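Local coordinates for microtubule-associated protein 1A/1B, light chain 3 (Trypanosoma brucei brucei, PDB 3W1Y) that probably acts in autophagy as a ubiquitin-like Atg8-family protein, and is thought to be linked to a membrane phospholipid such as phosphatidylethanolamine, at residues E74-M79 with A110-I115; I36-T41 with N68-P73. All blocks are in the same frame, centred on the assembly; numbering follows the deposited sequence.

Contact 1 of 2, residues E74-M79 with A110-I115; sequences ETATVM and ACLGDI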
loop_
_atom_site.group_PDB
_atom_site.type_symbol
_atom_site.label_atom_id
_atom_site.label_comp_id
_atom_site.label_asym_id
_atom_site.label_seq_id
_atom_site.Cartn_x
_atom_site.Cartn_y
_atom_site.Cartn_z
ATOM N N GLU A 74 -14.244 6.510 10.945
ATOM C CA GLU A 74 -13.315 7.619 11.174
ATOM C C GLU A 74 -12.017 7.141 11.840
ATOM O O GLU A 74 -10.957 7.760 11.670
ATOM C CB GLU A 74 -13.970 8.734 12.010
ATOM C CG GLU A 74 -14.563 8.286 13.374
ATOM C CD GLU A 74 -15.260 9.416 14.153
ATOM O OE1 GLU A 74 -15.495 10.528 13.598
ATOM O OE2 GLU A 74 -15.606 9.183 15.337
ATOM N N THR A 75 -12.120 6.032 12.579
ATOM C CA THR A 75 -10.971 5.391 13.233
ATOM C C THR A 75 -10.153 4.407 12.335
ATOM O O THR A 75 -9.033 4.021 12.709
ATOM C CB THR A 75 -11.399 4.664 14.529
ATOM O OG1 THR A 75 -12.472 3.768 14.221
ATOM C CG2 THR A 75 -11.878 5.664 15.594
ATOM N N ALA A 76 -10.703 4.001 11.185
ATOM C CA ALA A 76 -9.938 3.239 10.194
ATOM C C ALA A 76 -8.668 3.989 9.793
ATOM O O ALA A 76 -8.656 5.199 9.728
ATOM C CB ALA A 76 -10.802 2.950 8.935
ATOM N N THR A 77 -7.596 3.265 9.526
ATOM C CA THR A 77 -6.365 3.894 9.016
ATOM C C THR A 77 -6.338 3.982 7.489
ATOM O O THR A 77 -7.131 3.325 6.812
ATOM C CB THR A 77 -5.156 3.119 9.437
ATOM O OG1 THR A 77 -5.307 1.786 8.968
ATOM C CG2 THR A 77 -5.037 3.114 10.959
ATOM N N VAL A 78 -5.399 4.787 6.965
ATOM C CA VAL A 78 -5.107 4.831 5.538
ATOM C C VAL A 78 -4.845 3.431 4.977
ATOM O O VAL A 78 -5.350 3.081 3.919
ATOM C CB VAL A 78 -3.945 5.806 5.218
ATOM C CG1 VAL A 78 -3.439 5.618 3.818
ATOM C CG2 VAL A 78 -4.392 7.242 5.381
ATOM N N MET A 79 -4.072 2.620 5.694
ATOM C CA MET A 79 -3.789 1.264 5.249
ATOM C C MET A 79 -5.066 0.428 5.055
ATOM O O MET A 79 -5.191 -0.318 4.078
ATOM C CB MET A 79 -2.792 0.583 6.228
ATOM C CG MET A 79 -2.445 -0.868 5.868
ATOM S SD MET A 79 -1.555 -0.950 4.274
ATOM C CE MET A 79 0.096 -0.615 4.880
ATOM N N ALA A 110 -2.191 6.962 9.471
ATOM C CA ALA A 110 -3.110 8.079 9.692
ATOM C C ALA A 110 -4.566 7.584 9.717
ATOM O O ALA A 110 -4.912 6.641 9.010
ATOM C CB ALA A 110 -2.911 9.157 8.623
ATOM N N CYS A 111 -5.400 8.201 10.551
ATOM C CA CYS A 111 -6.826 7.925 10.572
ATOM C C CYS A 111 -7.564 8.740 9.525
ATOM O O CYS A 111 -7.329 9.938 9.382
ATOM C CB CYS A 111 -7.391 8.282 11.946
ATOM S SG CYS A 111 -6.826 7.106 13.148
ATOM N N LEU A 112 -8.498 8.089 8.845
ATOM C CA LEU A 112 -9.401 8.734 7.876
ATOM C C LEU A 112 -10.115 9.952 8.457
ATOM O O LEU A 112 -10.243 10.970 7.777
ATOM C CB LEU A 112 -10.438 7.730 7.351
ATOM C CG LEU A 112 -9.833 6.479 6.719
ATOM C CD1 LEU A 112 -10.870 5.526 6.094
ATOM C CD2 LEU A 112 -8.774 6.882 5.692
ATOM N N GLY A 113 -10.588 9.850 9.700
ATOM C CA GLY A 113 -11.244 10.985 10.371
ATOM C C GLY A 113 -10.344 12.200 10.529
ATOM O O GLY A 113 -10.793 13.329 10.397
ATOM N N ASP A 114 -9.054 11.986 10.786
ATOM C CA ASP A 114 -8.132 13.124 10.878
ATOM C C ASP A 114 -7.894 13.733 9.504
ATOM O O ASP A 114 -7.819 14.943 9.371
ATOM C CB ASP A 114 -6.813 12.736 11.559
ATOM C CG ASP A 114 -6.995 12.439 13.055
ATOM O OD1 ASP A 114 -7.751 13.179 13.735
ATOM O OD2 ASP A 114 -6.369 11.476 13.552
ATOM N N ILE A 115 -7.804 12.899 8.478
ATOM C CA ILE A 115 -7.587 13.397 7.110
ATOM C C ILE A 115 -8.832 14.134 6.634
ATOM O O ILE A 115 -8.748 15.201 6.017
ATOM C CB ILE A 115 -7.238 12.226 6.150
ATOM C CG1 ILE A 115 -5.936 11.543 6.628
ATOM C CG2 ILE A 115 -7.155 12.697 4.698
ATOM C CD1 ILE A 115 -5.632 10.252 5.922
#
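Val78 and Ile115 make the tight end of this contact: CG2 of Val78 lies 3.3 Å from CD1 of Ile115, closer than two methyl groups usually come, and the two side chains cross at about a right angle. With CG1 anti to the backbone N (chi1 167°), it is CG2, beside that N, that meets Ile115. The same CG2 also packs on Ala110 CB at 4.0 Å. Beside them Leu112 sets its CD1 against Ala76 CB at 3.8 Å. Three backbone bonds join the segments. Val78 N donates to Ala110 O at 2.8 Å. Leu112 N reaches Ala76 O at 3.0 Å, and both donors lie nearly along the C=O axis. Gly113 N instead takes a lone pair of Glu74 O, at 2.9 Å. Gly113, with no side chain on the side facing Glu74, brings its CA to 3.9 Å from Glu74 CB. Thr75 and Cys111, both partly exposed, form the looser side, Cys111 SG standing 3.8 Å from Thr75 O; Glu93 of the second subunit reaches Thr75 there. Thr77 and Cys111, joined by a single backbone bridge, hold the N-cap positions of helices 78-88 and 112-119; Thr77's side chain caps a backbone N just beyond Met79, and its own N bonds to Glu80 OE2. The contact thus ties two helix starts together, with Leu112 reaching Ile34 and Ile36 of strand 33-40.

Contact 2 of 2, residues I36-T41 with N68-P73; sequences ILCEPT and NKFLLP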
loop_
_atom_site.group_PDB
_atom_site.type_symbol
_atom_site.label_atom_id
_atom_site.label_comp_id
_atom_site.label_asym_id
_atom_site.label_seq_id
_atom_site.Cartn_x
_atom_site.Cartn_y
_atom_site.Cartn_z
ATOM N N ILE A 36 -15.932 8.636 1.014
ATOM C CA ILE A 36 -14.735 8.732 0.234
ATOM C C ILE A 36 -15.076 8.487 -1.237
ATOM O O ILE A 36 -15.779 7.534 -1.580
ATOM C CB ILE A 36 -13.691 7.700 0.716
ATOM C CG1 ILE A 36 -13.417 7.878 2.211
ATOM C CG2 ILE A 36 -12.381 7.764 -0.126
ATOM C CD1 ILE A 36 -12.603 6.724 2.841
ATOM N N LEU A 37 -14.588 9.375 -2.101
ATOM C CA LEU A 37 -14.784 9.223 -3.532
ATOM C C LEU A 37 -13.401 9.025 -4.149
ATOM O O LEU A 37 -12.570 9.918 -4.041
ATOM C CB LEU A 37 -15.502 10.479 -4.076
ATOM C CG LEU A 37 -16.068 10.532 -5.505
ATOM C CD1 LEU A 37 -14.936 10.422 -6.521
ATOM C CD2 LEU A 37 -17.099 9.460 -5.719
ATOM N N CYS A 38 -13.127 7.838 -4.716
ATOM C CA CYS A 38 -11.827 7.567 -5.379
ATOM C C CYS A 38 -11.943 7.490 -6.865
ATOM O O CYS A 38 -12.840 6.828 -7.370
ATOM C CB CYS A 38 -11.159 6.253 -4.937
ATOM S SG CYS A 38 -11.332 5.961 -3.286
ATOM N N GLU A 39 -11.023 8.166 -7.544
ATOM C CA GLU A 39 -10.911 8.131 -8.984
ATOM C C GLU A 39 -9.457 7.890 -9.358
ATOM O O GLU A 39 -8.558 8.278 -8.611
ATOM C CB GLU A 39 -11.370 9.443 -9.622
ATOM C CG GLU A 39 -12.853 9.724 -9.443
ATOM C CD GLU A 39 -13.286 10.999 -10.155
ATOM O OE1 GLU A 39 -12.451 11.757 -10.677
ATOM O OE2 GLU A 39 -14.478 11.264 -10.183
ATOM N N PRO A 40 -9.229 7.276 -10.530
ATOM C CA PRO A 40 -7.856 7.066 -10.996
ATOM C C PRO A 40 -7.083 8.390 -11.130
ATOM O O PRO A 40 -7.663 9.435 -11.431
ATOM C CB PRO A 40 -8.015 6.386 -12.358
ATOM C CG PRO A 40 -9.426 5.949 -12.441
ATOM C CD PRO A 40 -10.242 6.795 -11.485
ATOM N N THR A 41 -5.786 8.349 -10.858
ATOM C CA THR A 41 -4.950 9.526 -11.073
ATOM C C THR A 41 -5.095 9.950 -12.552
ATOM O O THR A 41 -5.060 11.149 -12.870
ATOM C CB THR A 41 -3.465 9.250 -10.682
ATOM O OG1 THR A 41 -3.333 9.192 -9.254
ATOM C CG2 THR A 41 -2.590 10.344 -11.176
ATOM N N ASN A 68 -14.865 4.687 -7.465
ATOM C CA ASN A 68 -15.280 3.884 -6.331
ATOM C C ASN A 68 -15.528 4.779 -5.106
ATOM O O ASN A 68 -14.729 5.664 -4.794
ATOM C CB ASN A 68 -14.208 2.843 -6.018
ATOM C CG ASN A 68 -14.067 1.804 -7.115
ATOM O OD1 ASN A 68 -14.889 0.899 -7.226
ATOM N ND2 ASN A 68 -13.020 1.918 -7.914
ATOM N N LYS A 69 -16.659 4.550 -4.449
ATOM C CA LYS A 69 -17.029 5.225 -3.229
ATOM C C LYS A 69 -16.905 4.269 -2.068
ATOM O O LYS A 69 -17.148 3.072 -2.205
ATOM C CB LYS A 69 -18.480 5.656 -3.277
ATOM C CG LYS A 69 -18.807 6.690 -4.325
ATOM C CD LYS A 69 -20.308 6.696 -4.460
ATOM C CE LYS A 69 -20.759 7.869 -5.237
ATOM N NZ LYS A 69 -22.194 7.718 -5.576
ATOM N N PHE A 70 -16.536 4.801 -0.913
ATOM C CA PHE A 70 -16.416 4.004 0.301
ATOM C C PHE A 70 -17.065 4.804 1.406
ATOM O O PHE A 70 -17.162 5.999 1.310
ATOM C CB PHE A 70 -14.927 3.737 0.638
ATOM C CG PHE A 70 -14.215 2.890 -0.378
ATOM C CD1 PHE A 70 -13.729 3.443 -1.555
ATOM C CD2 PHE A 70 -14.055 1.522 -0.179
ATOM C CE1 PHE A 70 -13.087 2.642 -2.523
ATOM C CE2 PHE A 70 -13.412 0.731 -1.140
ATOM C CZ PHE A 70 -12.925 1.307 -2.308
ATOM N N LEU A 71 -17.499 4.116 2.456
ATOM C CA LEU A 71 -17.963 4.738 3.676
ATOM C C LEU A 71 -17.258 4.028 4.830
ATOM O O LEU A 71 -17.629 2.927 5.225
ATOM C CB LEU A 71 -19.485 4.616 3.758
ATOM C CG LEU A 71 -20.198 5.354 4.885
ATOM C CD1 LEU A 71 -19.885 6.858 4.865
ATOM C CD2 LEU A 71 -21.737 5.097 4.822
ATOM N N LEU A 72 -16.198 4.628 5.353
ATOM C CA LEU A 72 -15.345 3.887 6.276
ATOM C C LEU A 72 -15.293 4.540 7.642
ATOM O O LEU A 72 -15.477 5.765 7.752
ATOM C CB LEU A 72 -13.944 3.714 5.685
ATOM C CG LEU A 72 -13.830 2.868 4.402
ATOM C CD1 LEU A 72 -12.378 2.765 3.935
ATOM C CD2 LEU A 72 -14.443 1.435 4.586
ATOM N N PRO A 73 -15.038 3.740 8.697
ATOM C CA PRO A 73 -14.970 4.341 10.049
ATOM C C PRO A 73 -13.927 5.474 10.167
ATOM O O PRO A 73 -12.844 5.402 9.540
ATOM C CB PRO A 73 -14.615 3.139 10.964
ATOM C CG PRO A 73 -15.042 1.889 10.201
ATOM C CD PRO A 73 -14.790 2.275 8.716
#
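Ile36 and Phe70 stand side by side on one face of the sheet, CB to CB at 4.2 Å. On that same face Cys38 brings its SG to the Phe70 ring obliquely, 4.9 Å from the centroid and 3.8 Å from CE1, a cysteine sulfur-aromatic contact. Further along, Ile36 and Leu72 cross at about a right angle, their CD1 methyls 4.1 Å apart. The backbones beneath are antiparallel: Ile36 with Phe70 and Cys38 with Asn68 are hydrogen-bonded pairs, Leu37 with Lys69 the non-hydrogen-bonded pair between them. This is the edge of the ubiquitin-like beta-grasp sheet, where strand 68-73 is outermost within this chain and strand 33-40 lies next to strand 126-133; helix 78-88 packs on the Phe70 face, with Phe81 edge-to-face on the ring and Arg88 in a cation-pi contact with it. Across the sheet, Leu37 meets Lys69 obliquely. Leu37 CG is anti to the backbone N (chi1 -169°), beside the carbonyl carbon, and chi2 (-64°) sets CD1; the other branch, CD2, lies 3.5 Å from Lys69 CG and 4.0 Å from Lys69 CE. The lysine thus gives its aliphatic stem to the leucine, while NZ runs on to a salt bridge with Glu22.

How the contacts relate
The centre of contact 2 is about 2 Å from the centre of the chain and that of contact 1 about 13 Å, so contact 2 is the more central; contact 1 is peripheral, and three of its residues lie within reach of the second subunit. Contact 2 is regular sheet pairing, with apolar and aromatic side chains under helix 78-88 and a leucine-lysine pair on the other face. Contact 1 joins irregular chain at two helix starts; its packing is aliphatic at Val78, Leu112 and Ile115, with Glu74 and Thr75 at the margin and no ring. Strand 68-73 runs into segment 74-79. The contacts touch at Leu112, whose CD1 packs 3.6 Å from Leu72 CB and 3.9 Å from Ile36 CD1.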